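Local structure of aminotransferase, class I and II (Erwinia tasmaniensis, 5Z0Q) at residues Ser117-Thr122 with Gly164-Leu169. The protein belongs to the class I and II aminotransferase family and binds pyridoxal-5'-phosphate. Sequence-based numbering, arbitrary orientation.
Sequences STVSAT and GNEKLL
S117-V119 and E166-L169 pair as parallel strands whose axes come within 4.8 Å at an angle of 42°, and a beta bulge shifts the register by one residue between the pairs S117 with E166 and T118 with L168. S117 N donates to N165 O (3.0 Å) and S117 O accepts from K167 N; beyond the bulge V119 N reaches L168 O at 3.0 Å. On the face shared by S117, V119, E166 and L169, chi2 of 71° turns E166 CD out of an extended course; OE1 takes a weak hydrogen bond from S117 OG at 3.2 Å. E166 OE2 is met on its syn side by G164 N and also accepts from S163 N. V119 CG2 rests on E166 CG at 3.5 Å, while L169 CD1 lies 4.0 Å from V119 CB. On the other face T118 and L168 run side by side, T118 CG2 4.1 Å from L168 CB, and T118 OG1 hydrogen-bonds H139 ND1 of the adjoining strand. The two strands are neighbours in the large mixed sheet of this aminotransferase fold. At the bulge, one carboxylate thus ties the preceding loop to its own strand and, weakly, to S117, and the amide donors on OE2 would probably favour its ionised form.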
# COMPACT_ATOMS: atom_id res chain seq x y z
N SER A 117 -25.34 10.14 2.98
CA SER A 117 -24.37 10.91 3.75
C SER A 117 -23.76 10.05 4.85
O SER A 117 -24.20 8.93 5.12
CB SER A 117 -25.03 12.15 4.36
OG SER A 117 -26.01 11.80 5.32
N THR A 118 -22.73 10.60 5.49
CA THR A 118 -22.05 9.98 6.61
C THR A 118 -22.23 10.83 7.86
O THR A 118 -22.48 12.04 7.78
CB THR A 118 -20.56 9.78 6.33
OG1 THR A 118 -19.93 11.05 6.15
CG2 THR A 118 -20.36 8.94 5.07
N VAL A 119 -22.10 10.18 9.02
CA VAL A 119 -22.22 10.85 10.31
C VAL A 119 -20.99 10.50 11.14
O VAL A 119 -20.58 9.34 11.19
CB VAL A 119 -23.50 10.44 11.06
CG1 VAL A 119 -23.69 11.30 12.30
CG2 VAL A 119 -24.71 10.54 10.15
N SER A 120 -20.43 11.51 11.80
CA SER A 120 -19.32 11.30 12.72
C SER A 120 -19.33 12.40 13.76
O SER A 120 -20.19 13.29 13.74
CB SER A 120 -17.98 11.26 11.97
OG SER A 120 -17.56 12.57 11.63
N ALA A 121 -18.38 12.34 14.68
CA ALA A 121 -18.22 13.37 15.68
C ALA A 121 -17.28 14.46 15.17
O ALA A 121 -16.56 14.28 14.18
CB ALA A 121 -17.67 12.78 16.99
N THR A 122 -17.30 15.61 15.85
CA THR A 122 -16.36 16.68 15.59
C THR A 122 -15.97 17.26 16.94
O THR A 122 -16.84 17.51 17.79
CB THR A 122 -16.94 17.77 14.67
OG1 THR A 122 -16.04 18.89 14.63
CG2 THR A 122 -18.31 18.23 15.16
N GLY A 164 -32.47 11.96 6.74
CA GLY A 164 -32.87 10.69 6.19
C GLY A 164 -31.91 10.10 5.18
O GLY A 164 -31.97 8.90 4.90
N ASN A 165 -31.01 10.92 4.61
CA ASN A 165 -30.01 10.43 3.68
C ASN A 165 -28.85 9.72 4.37
O ASN A 165 -28.03 9.11 3.68
CB ASN A 165 -29.46 11.60 2.85
CG ASN A 165 -30.46 12.12 1.84
OD1 ASN A 165 -31.66 11.88 1.95
ND2 ASN A 165 -29.96 12.83 0.83
N GLU A 166 -28.76 9.79 5.69
CA GLU A 166 -27.63 9.22 6.40
C GLU A 166 -27.59 7.71 6.23
O GLU A 166 -28.64 7.05 6.18
CB GLU A 166 -27.69 9.59 7.88
CG GLU A 166 -27.52 11.09 8.17
CD GLU A 166 -28.72 11.93 7.75
OE1 GLU A 166 -28.53 12.87 6.96
OE2 GLU A 166 -29.84 11.63 8.21
N LYS A 167 -26.38 7.15 6.14
CA LYS A 167 -26.23 5.74 5.82
C LYS A 167 -25.08 5.09 6.57
O LYS A 167 -25.18 3.93 6.99
CB LYS A 167 -26.04 5.57 4.31
CG LYS A 167 -25.86 4.13 3.85
CD LYS A 167 -27.04 3.26 4.24
CE LYS A 167 -27.24 2.13 3.24
NZ LYS A 167 -25.97 1.41 2.94
N LEU A 168 -23.97 5.81 6.74
CA LEU A 168 -22.76 5.25 7.33
C LEU A 168 -22.35 6.08 8.53
O LEU A 168 -22.13 7.29 8.41
CB LEU A 168 -21.62 5.21 6.30
CG LEU A 168 -20.28 4.63 6.75
CD1 LEU A 168 -20.45 3.22 7.27
CD2 LEU A 168 -19.27 4.68 5.61
N LEU A 169 -22.25 5.44 9.69
CA LEU A 169 -21.83 6.09 10.93
C LEU A 169 -20.35 5.81 11.16
O LEU A 169 -19.94 4.65 11.26
CB LEU A 169 -22.66 5.59 12.11
CG LEU A 169 -22.22 6.08 13.49
CD1 LEU A 169 -22.35 7.59 13.60
CD2 LEU A 169 -23.01 5.39 14.59